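Long-range contacts in flavin-nucleotide-binding protein (PDB 6RK0), which binds FAD and heme b and probably acts as a low-potential terminal oxidase associated with the iron-only nitrogenase of Azotobacter vinelandii: residues 45-50 and 77-82; 81-86 and 118-123; 124-129 and 155-160. All blocks are in the same frame, centred on the assembly; numbering follows the deposited sequence.

In the fold
Contacts 1 and 2 share K81 and A82 of helix 78-82, and their centres lie about 8 Å apart. Contact 1 sets this helix on strand 44-51, and contact 2 packs residues 81-86 against residues 118-123. A probable hydrogen bond of 2.9 Å from M50 N to Q86 OE1 joins the two. Contact 3 is centred about 18 Å from contact 1 and about 16 Å from contact 2; it meets the first where F80 CG lies 3.5 Å from A160 CB, and the second where strand 121-122 leads into helix 126-140. R78 of contact 1 bonds FAD, whereas A158 and T159 of contact 3 line the heme pocket, the T159 side chain about 8 Å from FAD.

Contact 1. Residues 45-50 and 77-82; sequences AHVGCM and GRLFKA. With FAD (flavin-adenine dinucleotide), chain F.
L79 and A82 of helix 78-82 rest on V47 and C49, two residues of strand 44-51 whose side chains are directed at the helix. The axes of the short segments approach to 9.1 Å at an angle of 69°, so the helix lies across the strand, and 176 Å² is buried between them. G77 stands at the N-cap position. R78 makes no contact with residues 45-50 and extends to the cofactor: its CG sits between the backbone N and the carbonyl carbon (chi1 65°), and the chain runs extended from there to NE. R78 NE donates to FAD O2P at 2.8 Å with an N-H...O angle of 161°, the oxygen lying in the guanidinium plane at its edge. R78 NH2 adds a weak bond to the ribose oxygen FAD O3B at 3.0 Å, and FAD O5B lies above one guanidinium face, toward the rim. F56 makes a cation-pi contact with the same group. An alanine in place of R78 would probably leave FAD O2P without this charged donor and the adenosine ribose less firmly held. L79 comes next, its CD1 3.6 Å from C49 CB and 3.8 Å from C49 SG, with V47 CG1 4.2 Å from the same methyl. One turn after R78, A82 brings its CB within 3.7 Å of C49 SG. Methyl, methylene and thiol groups therefore make the seat between helix and strand, while directional bonding goes to FAD: apolar packing seats the helix, and its first residue would be expected to offset negative charge on the FAD phosphate.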
# COMPACT_ATOMS: atom_id res chain seq x y z
N ALA A 45 -0.20 -0.12 6.56
CA ALA A 45 0.14 1.30 6.39
C ALA A 45 1.46 1.44 5.64
O ALA A 45 2.24 0.48 5.54
CB ALA A 45 0.25 1.98 7.74
N HIS A 46 1.73 2.67 5.23
CA HIS A 46 3.00 3.05 4.65
C HIS A 46 3.45 4.32 5.34
O HIS A 46 2.78 5.35 5.28
CB HIS A 46 2.87 3.27 3.12
CG HIS A 46 2.65 1.99 2.38
ND1 HIS A 46 1.42 1.37 2.29
CD2 HIS A 46 3.53 1.14 1.79
CE1 HIS A 46 1.59 0.21 1.67
NE2 HIS A 46 2.85 0.04 1.35
N VAL A 47 4.59 4.25 6.03
CA VAL A 47 5.10 5.35 6.85
C VAL A 47 6.21 6.07 6.11
O VAL A 47 7.19 5.42 5.69
CB VAL A 47 5.59 4.84 8.22
CG1 VAL A 47 6.26 5.97 9.01
CG2 VAL A 47 4.45 4.25 9.01
N GLY A 48 6.08 7.39 5.99
CA GLY A 48 7.10 8.22 5.35
C GLY A 48 7.98 8.85 6.42
O GLY A 48 7.48 9.42 7.39
N CYS A 49 9.29 8.76 6.22
CA CYS A 49 10.24 9.27 7.22
C CYS A 49 11.54 9.55 6.49
O CYS A 49 12.05 8.69 5.77
CB CYS A 49 10.41 8.23 8.34
SG CYS A 49 11.38 8.86 9.74
N MET A 50 12.10 10.75 6.72
CA MET A 50 13.39 11.10 6.13
C MET A 50 14.51 10.41 6.88
O MET A 50 14.68 10.64 8.08
CB MET A 50 13.57 12.63 6.22
CG MET A 50 14.97 13.12 5.92
SD MET A 50 15.46 12.82 4.23
CE MET A 50 13.96 13.25 3.49
N GLY A 77 15.69 -0.22 15.53
CA GLY A 77 15.39 0.07 14.14
C GLY A 77 15.56 1.55 13.83
O GLY A 77 15.23 2.43 14.63
N ARG A 78 16.04 1.82 12.62
CA ARG A 78 16.30 3.21 12.24
C ARG A 78 15.04 4.07 12.24
O ARG A 78 15.12 5.27 12.52
CB ARG A 78 17.02 3.28 10.88
CG ARG A 78 16.22 2.78 9.71
CD ARG A 78 16.95 3.12 8.43
NE ARG A 78 16.18 2.75 7.27
CZ ARG A 78 16.54 3.11 6.05
NH1 ARG A 78 17.64 3.83 5.83
NH2 ARG A 78 15.77 2.79 5.03
N LEU A 79 13.87 3.50 11.90
CA LEU A 79 12.66 4.31 11.86
C LEU A 79 12.35 4.87 13.24
O LEU A 79 11.96 6.03 13.41
CB LEU A 79 11.50 3.45 11.36
CG LEU A 79 10.14 4.14 11.30
CD1 LEU A 79 10.14 5.31 10.35
CD2 LEU A 79 9.08 3.13 10.88
N PHE A 80 12.49 4.01 14.26
CA PHE A 80 12.13 4.37 15.62
C PHE A 80 13.06 5.42 16.18
O PHE A 80 12.63 6.28 16.94
CB PHE A 80 12.03 3.09 16.45
CG PHE A 80 10.97 2.17 15.90
CD1 PHE A 80 9.63 2.46 16.12
CD2 PHE A 80 11.32 1.13 15.04
CE1 PHE A 80 8.66 1.70 15.51
CE2 PHE A 80 10.36 0.40 14.42
CZ PHE A 80 9.02 0.67 14.65
N LYS A 81 14.32 5.42 15.77
CA LYS A 81 15.20 6.53 16.12
C LYS A 81 14.82 7.82 15.37
O LYS A 81 14.76 8.91 15.95
CB LYS A 81 16.64 6.14 15.83
CG LYS A 81 17.59 7.25 16.18
CD LYS A 81 19.05 6.85 15.98
CE LYS A 81 19.97 8.03 16.33
NZ LYS A 81 21.41 7.68 16.17
N ALA A 82 14.54 7.71 14.10
CA ALA A 82 14.31 8.89 13.29
C ALA A 82 13.00 9.60 13.61
O ALA A 82 12.92 10.83 13.49
CB ALA A 82 14.39 8.53 11.82
PA FAD F . 16.97 -1.44 6.97
O1A FAD F . 17.40 -2.84 6.71
O2A FAD F . 17.72 -0.65 7.97
O5B FAD F . 16.88 -0.63 5.61
C5B FAD F . 18.03 -0.57 4.75
C4B FAD F . 17.59 -0.64 3.32
O4B FAD F . 16.91 -1.90 3.08
C3B FAD F . 16.56 0.41 2.90
O3B FAD F . 17.15 1.68 2.65
C2B FAD F . 15.93 -0.26 1.68
O2B FAD F . 16.74 -0.04 0.54
C1B FAD F . 15.94 -1.74 2.06
N9A FAD F . 14.65 -2.19 2.59
C8A FAD F . 14.20 -2.11 3.88
N7A FAD F . 12.97 -2.54 4.04
C5A FAD F . 12.58 -2.93 2.76
C6A FAD F . 11.38 -3.46 2.25
N6A FAD F . 10.28 -3.69 2.99
N1A FAD F . 11.32 -3.70 0.92
C2A FAD F . 12.40 -3.45 0.16
N3A FAD F . 13.58 -2.95 0.54
C4A FAD F . 13.60 -2.71 1.85
N1 FAD F . 8.38 -4.18 9.70
C2 FAD F . 8.14 -4.01 11.04
O2 FAD F . 9.05 -3.71 11.82
N3 FAD F . 6.88 -4.17 11.54
C4 FAD F . 5.77 -4.49 10.79
O4 FAD F . 4.65 -4.54 11.30
C4X FAD F . 6.04 -4.73 9.38
N5 FAD F . 5.02 -5.10 8.60
C5X FAD F . 5.28 -5.21 7.23
C6 FAD F . 4.22 -5.53 6.37
C7 FAD F . 4.42 -5.63 4.99
C7M FAD F . 3.27 -6.00 4.09
C8 FAD F . 5.71 -5.44 4.47
C8M FAD F . 5.98 -5.51 2.99
C9 FAD F . 6.77 -5.16 5.33
C9A FAD F . 6.57 -5.05 6.71
N10 FAD F . 7.63 -4.77 7.61
C10 FAD F . 7.37 -4.53 8.93
C1' FAD F . 9.02 -4.60 7.15
C2' FAD F . 9.38 -3.14 6.91
O2' FAD F . 8.87 -2.72 5.65
C3' FAD F . 10.89 -2.94 6.92
O3' FAD F . 11.48 -3.78 5.93
C4' FAD F . 11.54 -3.23 8.27
O4' FAD F . 10.82 -2.56 9.31
C5' FAD F . 12.99 -2.83 8.29
O5' FAD F . 13.09 -1.42 7.97
P FAD F . 14.42 -0.64 8.23
O1P FAD F . 14.83 -0.73 9.68
O2P FAD F . 14.25 0.73 7.63
O3P FAD F . 15.44 -1.48 7.34

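Contact 2. Residues 81-86 and 118-123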
# COMPACT_ATOMS: atom_id res chain seq x y z
N LYS A 81 14.32 5.42 15.77
CA LYS A 81 15.20 6.53 16.12
C LYS A 81 14.82 7.82 15.37
O LYS A 81 14.76 8.91 15.95
CB LYS A 81 16.64 6.14 15.83
CG LYS A 81 17.59 7.25 16.18
CD LYS A 81 19.05 6.85 15.98
CE LYS A 81 19.97 8.03 16.33
NZ LYS A 81 21.41 7.68 16.17
N ALA A 82 14.54 7.71 14.10
CA ALA A 82 14.31 8.89 13.29
C ALA A 82 13.00 9.60 13.61
O ALA A 82 12.92 10.83 13.49
CB ALA A 82 14.39 8.53 11.82
N LEU A 83 11.98 8.88 14.05
CA LEU A 83 10.68 9.52 14.21
C LEU A 83 10.65 10.47 15.40
O LEU A 83 9.77 11.32 15.47
CB LEU A 83 9.56 8.48 14.23
CG LEU A 83 9.56 7.49 15.38
CD1 LEU A 83 9.02 8.09 16.67
CD2 LEU A 83 8.67 6.23 15.02
N GLU A 84 11.61 10.38 16.31
CA GLU A 84 11.51 11.24 17.48
C GLU A 84 11.75 12.72 17.16
O GLU A 84 11.36 13.59 17.93
CB GLU A 84 12.43 10.73 18.59
CG GLU A 84 11.94 9.41 19.17
CD GLU A 84 12.58 9.08 20.50
OE1 GLU A 84 13.79 8.76 20.49
OE2 GLU A 84 11.89 9.16 21.54
N HIS A 85 12.38 13.01 16.04
CA HIS A 85 12.84 14.35 15.74
C HIS A 85 12.29 14.93 14.43
O HIS A 85 12.82 15.92 13.94
CB HIS A 85 14.36 14.39 15.76
CG HIS A 85 14.94 13.87 17.04
ND1 HIS A 85 14.74 14.49 18.25
CD2 HIS A 85 15.68 12.76 17.30
CE1 HIS A 85 15.34 13.80 19.20
NE2 HIS A 85 15.92 12.75 18.65
N GLN A 86 11.21 14.36 13.89
CA GLN A 86 10.62 14.91 12.67
C GLN A 86 9.15 14.54 12.62
O GLN A 86 8.74 13.49 13.10
CB GLN A 86 11.32 14.38 11.42
CG GLN A 86 11.12 12.89 11.21
CD GLN A 86 11.84 12.42 9.97
OE1 GLN A 86 11.31 12.51 8.84
NE2 GLN A 86 13.09 11.98 10.13
N GLY A 118 2.13 14.19 11.72
CA GLY A 118 2.55 14.78 12.98
C GLY A 118 3.73 14.07 13.60
O GLY A 118 4.48 13.35 12.95
N ARG A 119 3.89 14.30 14.89
CA ARG A 119 5.05 13.82 15.62
C ARG A 119 4.66 12.55 16.37
O ARG A 119 3.86 12.60 17.32
CB ARG A 119 5.56 14.89 16.58
CG ARG A 119 6.89 14.58 17.23
CD ARG A 119 8.04 14.51 16.26
NE ARG A 119 8.19 15.72 15.45
CZ ARG A 119 9.13 16.64 15.64
NH1 ARG A 119 10.01 16.53 16.64
NH2 ARG A 119 9.18 17.68 14.80
N ALA A 120 5.22 11.42 15.96
CA ALA A 120 5.00 10.17 16.63
C ALA A 120 5.81 10.13 17.93
O ALA A 120 6.76 10.90 18.13
CB ALA A 120 5.39 9.02 15.71
N GLU A 121 5.43 9.20 18.79
CA GLU A 121 6.02 9.04 20.11
C GLU A 121 6.35 7.58 20.36
O GLU A 121 5.55 6.71 20.02
CB GLU A 121 5.00 9.47 21.21
CG GLU A 121 4.47 10.90 21.01
CD GLU A 121 3.33 11.28 21.95
OE1 GLU A 121 3.04 10.56 22.94
OE2 GLU A 121 2.69 12.34 21.67
N LEU A 122 7.51 7.32 20.96
CA LEU A 122 7.85 5.94 21.32
C LEU A 122 7.31 5.61 22.70
O LEU A 122 7.27 6.45 23.59
CB LEU A 122 9.35 5.73 21.41
CG LEU A 122 10.10 5.86 20.11
CD1 LEU A 122 11.58 5.60 20.37
CD2 LEU A 122 9.55 4.97 18.97
N ILE A 123 6.93 4.35 22.89
CA ILE A 123 6.55 3.88 24.22
C ILE A 123 7.82 3.40 24.92
O ILE A 123 8.40 2.39 24.54
CB ILE A 123 5.53 2.75 24.12
CG1 ILE A 123 4.29 3.20 23.37
CG2 ILE A 123 5.19 2.24 25.51
CD1 ILE A 123 3.22 2.22 23.33
O HOH W 1 7.37 11.36 14.17
O HOH W 2 9.18 9.53 21.66
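L83, E84 and Q86 pack against R119, A120 and L122 in a partly buried contact that joins residues 81-86, which start in helix 78-82, to the run from the end of strand 108-118 into strand 121-122. Its apolar part centres on L83 CD1, which is 3.9 Å from A120 CB and equally far from L122 CD2; W71 touches L83 as well. Farther out, the side chains of E84 and L122 cross at about a right angle, E84 CD being 3.6 Å from L122 CD1. R119 bends at chi2 (65°) and chi3 (55°), and its guanidinium lies over the peptide joining H85 to Q86. Q86 N lies 3.5 Å above the centre of the R119 guanidinium plane; it is buried here with no hydrogen-bond partner in the model. R119 NH1 makes a weak bond to E84 O at 3.5 Å, but the stronger polar partner is D87, whose OD1 forms a salt bridge with R119 NE. Two waters bridge the backbones and a carboxylate: one donates to L83 O and Q86 O and accepts from A120 N at 2.8 Å, while the second donates to E84 OE2 and accepts from L122 N. The OE1 of Q86 is taken by M50. Strand 121-122 runs antiparallel to strand 159-165, whose A162 also touches L83 and L122, an arrangement consistent with the split beta-barrel expected for the pyridoxamine 5'-phosphate oxidase family.

Contact 3. Residues 124-129 and 155-160; sequences SDEAVK and EIEATA. With HEM (protoporphyrin IX containing Fe), chain C.
K129 reaches from helix 126-140 to I156 and T159, where helix 153-157 gives way to strand 159-165, and its side chain carries the polar centre of the contact. CB points toward that turn, and CG leaves it anti to the backbone N. CD is the first carbon to touch, 4.1 Å from I156 CG2 and close to the carbonyl oxygens of I156 and T159. The chain then bends at chi3 (-66°), which puts CE 3.2 Å from T159 O. At the tip, K129 NZ donates to T159 O at 2.7 Å; the C=O...N angle of 174° places the ammonium nearly along the C=O axis. A salt bridge of 2.8 Å joins K129 NZ to E126 OE1, met on the syn side and 33° out of the carboxylate plane. These are its close partners; I156 O and a water are weaker ones that must share the remaining N-H. The lysine thus ties the helix start, where D125 at the N-cap accepts from V128 N, to a helix-to-strand turn in what is, by sequence family, a flavin-binding split barrel; A158 and T159 of this turn line the heme pocket. T159 OG1 donates to E155 O at 2.8 Å. Heme atom HEM CAC, a vinyl carbon, is 3.3 Å from T159 OG1. Y105 of the second subunit packs over this surface. E126 also slides past I156 in the opposite direction and crosses E157 at about a right angle. E126 OE2 comes within 3.5 Å of E157 OE2, like charges that may raise the proton affinity of E157, E126 being paired with K129. The water by K129 donates to both E126 OE2 and E157 O, which is likely to ease the repulsion on the E126 side.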
# COMPACT_ATOMS: atom_id res chain seq x y z
N SER A 124 8.25 4.11 25.95
CA SER A 124 9.43 3.70 26.70
C SER A 124 9.12 2.81 27.89
O SER A 124 10.00 2.10 28.38
CB SER A 124 10.23 4.93 27.16
OG SER A 124 9.41 5.75 27.97
N ASP A 125 7.88 2.84 28.36
CA ASP A 125 7.46 2.04 29.50
C ASP A 125 7.19 0.60 29.03
O ASP A 125 6.31 0.35 28.20
CB ASP A 125 6.19 2.68 30.04
CG ASP A 125 5.68 1.97 31.23
OD1 ASP A 125 5.66 0.71 31.23
OD2 ASP A 125 5.27 2.66 32.16
N GLU A 126 8.01 -0.35 29.51
CA GLU A 126 7.95 -1.72 28.99
C GLU A 126 6.62 -2.39 29.27
O GLU A 126 6.17 -3.24 28.48
CB GLU A 126 9.10 -2.56 29.54
CG GLU A 126 10.49 -2.02 29.28
CD GLU A 126 10.99 -2.17 27.86
OE1 GLU A 126 10.36 -2.85 27.03
OE2 GLU A 126 12.04 -1.56 27.53
N ALA A 127 6.00 -2.09 30.42
CA ALA A 127 4.73 -2.71 30.76
C ALA A 127 3.63 -2.20 29.84
O ALA A 127 2.78 -2.97 29.39
CB ALA A 127 4.40 -2.45 32.23
N VAL A 128 3.63 -0.89 29.54
CA VAL A 128 2.66 -0.35 28.59
C VAL A 128 2.88 -0.95 27.21
O VAL A 128 1.94 -1.35 26.53
CB VAL A 128 2.74 1.17 28.56
CG1 VAL A 128 1.79 1.74 27.50
CG2 VAL A 128 2.37 1.73 29.94
N LYS A 129 4.13 -1.07 26.80
CA LYS A 129 4.44 -1.63 25.49
C LYS A 129 3.88 -3.04 25.37
O LYS A 129 3.26 -3.39 24.36
CB LYS A 129 5.95 -1.61 25.34
CG LYS A 129 6.44 -2.01 23.99
CD LYS A 129 7.97 -2.36 24.03
CE LYS A 129 8.90 -1.21 24.34
NZ LYS A 129 10.29 -1.81 24.41
N GLU A 155 11.99 -10.51 24.68
CA GLU A 155 11.24 -10.26 23.47
C GLU A 155 10.58 -8.89 23.52
O GLU A 155 10.64 -8.11 22.56
CB GLU A 155 10.24 -11.38 23.24
CG GLU A 155 10.90 -12.68 22.83
CD GLU A 155 10.00 -13.90 22.85
OE1 GLU A 155 9.00 -13.93 23.62
OE2 GLU A 155 10.31 -14.84 22.08
N ILE A 156 9.93 -8.56 24.65
CA ILE A 156 9.34 -7.24 24.82
C ILE A 156 10.40 -6.17 24.69
O ILE A 156 10.24 -5.14 24.01
CB ILE A 156 8.60 -7.15 26.18
CG1 ILE A 156 7.42 -8.14 26.28
CG2 ILE A 156 8.19 -5.69 26.47
CD1 ILE A 156 6.33 -7.95 25.27
N GLU A 157 11.54 -6.37 25.38
CA GLU A 157 12.54 -5.32 25.42
C GLU A 157 13.22 -5.09 24.07
O GLU A 157 13.74 -3.99 23.81
CB GLU A 157 13.54 -5.58 26.53
CG GLU A 157 12.77 -5.59 27.86
CD GLU A 157 13.53 -5.25 29.10
OE1 GLU A 157 13.79 -6.17 29.91
OE2 GLU A 157 13.77 -4.06 29.34
N ALA A 158 13.21 -6.09 23.19
CA ALA A 158 13.79 -5.98 21.87
C ALA A 158 12.87 -5.25 20.89
O ALA A 158 13.26 -5.05 19.73
CB ALA A 158 14.08 -7.38 21.35
N THR A 159 11.66 -4.90 21.30
CA THR A 159 10.63 -4.37 20.41
C THR A 159 10.43 -2.89 20.69
O THR A 159 10.42 -2.47 21.84
CB THR A 159 9.32 -5.12 20.63
OG1 THR A 159 9.55 -6.54 20.55
CG2 THR A 159 8.25 -4.78 19.61
N ALA A 160 10.28 -2.10 19.64
CA ALA A 160 9.82 -0.72 19.75
C ALA A 160 8.34 -0.68 19.38
O ALA A 160 7.88 -1.42 18.50
CB ALA A 160 10.57 0.18 18.77
CHA HEM C . 9.49 -7.25 13.07
CHB HEM C . 5.07 -8.60 11.81
CHC HEM C . 3.95 -9.14 16.47
CHD HEM C . 8.45 -8.07 17.70
C1A HEM C . 8.38 -7.59 12.34
C2A HEM C . 8.34 -7.57 10.89
C3A HEM C . 7.10 -7.94 10.52
C4A HEM C . 6.38 -8.20 11.76
CMA HEM C . 6.51 -8.11 9.14
CAA HEM C . 9.50 -7.22 9.95
CBA HEM C . 10.50 -8.40 9.75
CGA HEM C . 11.28 -8.13 8.49
O1A HEM C . 11.04 -8.77 7.41
O2A HEM C . 12.16 -7.20 8.53
C1B HEM C . 4.38 -8.90 12.96
C2B HEM C . 2.98 -9.26 13.01
C3B HEM C . 2.68 -9.40 14.31
C4B HEM C . 3.88 -9.13 15.09
CMB HEM C . 2.11 -9.42 11.77
CAB HEM C . 1.39 -9.78 14.99
CBB HEM C . 0.32 -10.28 14.39
C1C HEM C . 5.08 -8.89 17.21
C2C HEM C . 5.14 -8.96 18.64
C3C HEM C . 6.40 -8.71 18.99
C4C HEM C . 7.14 -8.46 17.78
CMC HEM C . 3.93 -9.22 19.53
CAC HEM C . 7.02 -8.69 20.36
CBC HEM C . 6.61 -9.57 21.31
C1D HEM C . 9.13 -7.70 16.54
C2D HEM C . 10.49 -7.26 16.49
C3D HEM C . 10.78 -7.02 15.21
C4D HEM C . 9.59 -7.32 14.44
CMD HEM C . 11.42 -7.09 17.70
CAD HEM C . 12.12 -6.60 14.62
CBD HEM C . 12.92 -7.84 14.19
CGD HEM C . 14.34 -7.46 13.80
O1D HEM C . 14.57 -7.06 12.64
O2D HEM C . 15.25 -7.54 14.66
NA HEM C . 7.18 -7.98 12.86
NB HEM C . 4.92 -8.82 14.22
NC HEM C . 6.30 -8.59 16.71
ND HEM C . 8.59 -7.75 15.29
FE HEM C . 6.75 -8.25 14.80
O HOH W 3 13.12 -1.70 25.18
O HOH W 4 7.36 -10.27 14.60